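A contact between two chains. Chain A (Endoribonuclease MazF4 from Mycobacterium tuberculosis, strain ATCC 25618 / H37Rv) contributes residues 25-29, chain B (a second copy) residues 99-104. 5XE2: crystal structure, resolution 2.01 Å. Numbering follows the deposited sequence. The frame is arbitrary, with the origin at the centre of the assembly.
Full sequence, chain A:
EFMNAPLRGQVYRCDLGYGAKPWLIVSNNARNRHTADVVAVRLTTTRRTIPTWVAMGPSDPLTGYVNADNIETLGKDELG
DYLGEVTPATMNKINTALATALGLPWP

Chain A (25-29) IVSNN
Chain B, residues 99-104: ATALGL

Chain A crosses the contact as an extended segment with a kink. I25(A) is in strand conformation, V26(A) turns at phi/psi -117/-9, and S27(A) and N28(A) extend again near -69/153 before N29(A) enters a helix at -64/-30. Chain B brings the end of a helix: A99(B) to A101(B) are helical, L102(B) leaves at -98/17, G103(B) takes the left-handed 56/35, and L104(B) extends at -83/153. Two backbone bonds close this terminus, L104(B) N to A99(B) O at 3.0 Å and G103(B) N to T100(B) O at 3.3 Å. In register, S27(A) CA lies 4.4 Å from L102(B) CA, and N28(A) CA 4.6 Å from G103(B) CA.

The rule of the contact is that a helix end offers carbonyls and an asparagine supplies NH groups. N28(A) N donates to A101(B) O at 3.1 Å, with an N-H...O angle of 152°. With chi1 p (74°) and chi2 70°, the same residue directs ND2 to T100(B) O at 3.1 Å; a weak bond also runs from ND2 to A101(B) O at 3.4 Å. Its OD1 meanwhile caps the helix that follows in chain A, so the amide works at both ends. S27(A) CA adds a CA-H...O contact to A101(B) O at 3.4 Å, while its CB points away overall (chi1 p, 35°).

Beside this polar cluster, V26(A) (chi1 m) meets L102(B) (m, t), CG2 to CD2 at 3.5 Å, an apolar contact between buried residues. Although CA-to-CB of L102(B) points away overall, the end of its side chain comes nearer. V26(A) O and L102(B) O, both acceptors, approach to 3.1 Å without bonding; L102(B) CA gives V26(A) O a CA-H...O contact at 3.4 Å. At G103(B), positive phi favours glycine, and an ideal CB would sit 3.8 Å from N28(A) CB.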

ATOM      1  N   ILE A  25      -5.200   9.672  -1.965  1.00 15.47           N
ATOM      2  CA  ILE A  25      -5.951   8.412  -2.112  1.00 15.49           C
ATOM      3  C   ILE A  25      -5.440   7.646  -3.341  1.00 14.96           C
ATOM      4  O   ILE A  25      -5.460   8.179  -4.455  1.00 14.13           O
ATOM      5  CB  ILE A  25      -7.472   8.648  -2.299  1.00 15.94           C
ATOM      6  CG1 ILE A  25      -8.070   9.503  -1.163  1.00 16.68           C
ATOM      7  CG2 ILE A  25      -8.212   7.312  -2.425  1.00 16.03           C
ATOM      8  CD1 ILE A  25      -7.876   8.939   0.226  1.00 17.18           C
ATOM      9  N   VAL A  26      -4.992   6.406  -3.133  1.00 14.49           N
ATOM     10  CA  VAL A  26      -4.525   5.545  -4.241  1.00 14.77           C
ATOM     11  C   VAL A  26      -5.335   4.260  -4.464  1.00 14.61           C
ATOM     12  O   VAL A  26      -5.151   3.585  -5.482  1.00 15.25           O
ATOM     13  CB  VAL A  26      -3.012   5.238  -4.129  1.00 14.62           C
ATOM     14  CG1 VAL A  26      -2.215   6.535  -4.287  1.00 15.23           C
ATOM     15  CG2 VAL A  26      -2.661   4.565  -2.805  1.00 14.90           C
ATOM     16  N   SER A  27      -6.242   3.932  -3.548  1.00 14.57           N
ATOM     17  CA  SER A  27      -7.144   2.802  -3.744  1.00 14.48           C
ATOM     18  C   SER A  27      -8.160   3.083  -4.861  1.00 14.79           C
ATOM     19  O   SER A  27      -8.476   4.234  -5.157  1.00 14.21           O
ATOM     20  CB  SER A  27      -7.847   2.422  -2.432  1.00 14.32           C
ATOM     21  OG  SER A  27      -8.132   3.559  -1.641  1.00 13.48           O
ATOM     22  N   ASN A  28      -8.643   2.013  -5.483  1.00 15.66           N
ATOM     23  CA  ASN A  28      -9.594   2.121  -6.583  1.00 16.53           C
ATOM     24  C   ASN A  28     -10.949   2.656  -6.111  1.00 17.31           C
ATOM     25  O   ASN A  28     -11.355   2.441  -4.956  1.00 17.62           O
ATOM     26  CB  ASN A  28      -9.741   0.773  -7.309  1.00 16.52           C
ATOM     27  CG  ASN A  28     -10.547  -0.250  -6.515  1.00 16.13           C
ATOM     28  OD1 ASN A  28     -11.763  -0.113  -6.356  1.00 15.94           O
ATOM     29  ND2 ASN A  28      -9.882  -1.286  -6.030  1.00 16.18           N
ATOM     30  N   ASN A  29     -11.648   3.341  -7.007  1.00 17.81           N
ATOM     31  CA  ASN A  29     -12.902   4.017  -6.657  1.00 18.67           C
ATOM     32  C   ASN A  29     -14.070   3.127  -6.207  1.00 18.94           C
ATOM     33  O   ASN A  29     -14.895   3.560  -5.405  1.00 20.19           O
ATOM     34  CB  ASN A  29     -13.339   4.946  -7.804  1.00 19.33           C
ATOM     35  CG  ASN A  29     -12.462   6.183  -7.907  1.00 19.54           C
ATOM     36  OD1 ASN A  29     -11.838   6.588  -6.926  1.00 19.34           O
ATOM     37  ND2 ASN A  29     -12.408   6.788  -9.089  1.00 19.82           N
TER
ATOM     38  N   ALA B  99      -2.115  -4.675  -7.587  1.00 16.56           N
ATOM     39  CA  ALA B  99      -2.385  -3.776  -8.720  1.00 16.57           C
ATOM     40  C   ALA B  99      -3.872  -3.397  -8.814  1.00 16.44           C
ATOM     41  O   ALA B  99      -4.211  -2.235  -9.037  1.00 15.50           O
ATOM     42  CB  ALA B  99      -1.907  -4.404 -10.030  1.00 17.41           C
ATOM     43  N   THR B 100      -4.753  -4.374  -8.616  1.00 16.21           N
ATOM     44  CA  THR B 100      -6.197  -4.123  -8.622  1.00 16.03           C
ATOM     45  C   THR B 100      -6.634  -3.244  -7.450  1.00 15.55           C
ATOM     46  O   THR B 100      -7.416  -2.299  -7.633  1.00 15.18           O
ATOM     47  CB  THR B 100      -6.993  -5.442  -8.642  1.00 16.45           C
ATOM     48  OG1 THR B 100      -6.610  -6.186  -9.797  1.00 17.12           O
ATOM     49  CG2 THR B 100      -8.490  -5.185  -8.706  1.00 16.72           C
ATOM     50  N   ALA B 101      -6.108  -3.530  -6.257  1.00 14.89           N
ATOM     51  CA  ALA B 101      -6.439  -2.743  -5.076  1.00 14.82           C
ATOM     52  C   ALA B 101      -6.080  -1.255  -5.269  1.00 15.20           C
ATOM     53  O   ALA B 101      -6.847  -0.389  -4.888  1.00 14.62           O
ATOM     54  CB  ALA B 101      -5.747  -3.310  -3.854  1.00 15.04           C
ATOM     55  N   LEU B 102      -4.942  -0.992  -5.912  1.00 15.70           N
ATOM     56  CA  LEU B 102      -4.419   0.364  -6.111  1.00 16.67           C
ATOM     57  C   LEU B 102      -4.729   0.999  -7.478  1.00 17.05           C
ATOM     58  O   LEU B 102      -4.087   1.984  -7.857  1.00 16.42           O
ATOM     59  CB  LEU B 102      -2.906   0.339  -5.892  1.00 17.31           C
ATOM     60  CG  LEU B 102      -2.485  -0.064  -4.476  1.00 18.20           C
ATOM     61  CD1 LEU B 102      -1.055  -0.562  -4.459  1.00 19.30           C
ATOM     62  CD2 LEU B 102      -2.646   1.101  -3.530  1.00 18.73           C
ATOM     63  N   GLY B 103      -5.696   0.441  -8.208  1.00 17.85           N
ATOM     64  CA  GLY B 103      -6.168   1.007  -9.472  1.00 18.52           C
ATOM     65  C   GLY B 103      -5.101   1.217 -10.526  1.00 19.77           C
ATOM     66  O   GLY B 103      -5.179   2.170 -11.295  1.00 19.96           O
ATOM     67  N   LEU B 104      -4.110   0.328 -10.574  1.00 20.60           N
ATOM     68  CA  LEU B 104      -3.018   0.460 -11.532  1.00 22.40           C
ATOM     69  C   LEU B 104      -3.464  -0.117 -12.872  1.00 24.81           C
ATOM     70  O   LEU B 104      -4.309  -1.016 -12.901  1.00 24.35           O
ATOM     71  CB  LEU B 104      -1.765  -0.260 -11.037  1.00 22.06           C
ATOM     72  CG  LEU B 104      -1.277   0.132  -9.628  1.00 21.18           C
ATOM     73  CD1 LEU B 104      -0.044  -0.668  -9.259  1.00 21.17           C
ATOM     74  CD2 LEU B 104      -0.979   1.617  -9.532  1.00 21.12           C
TER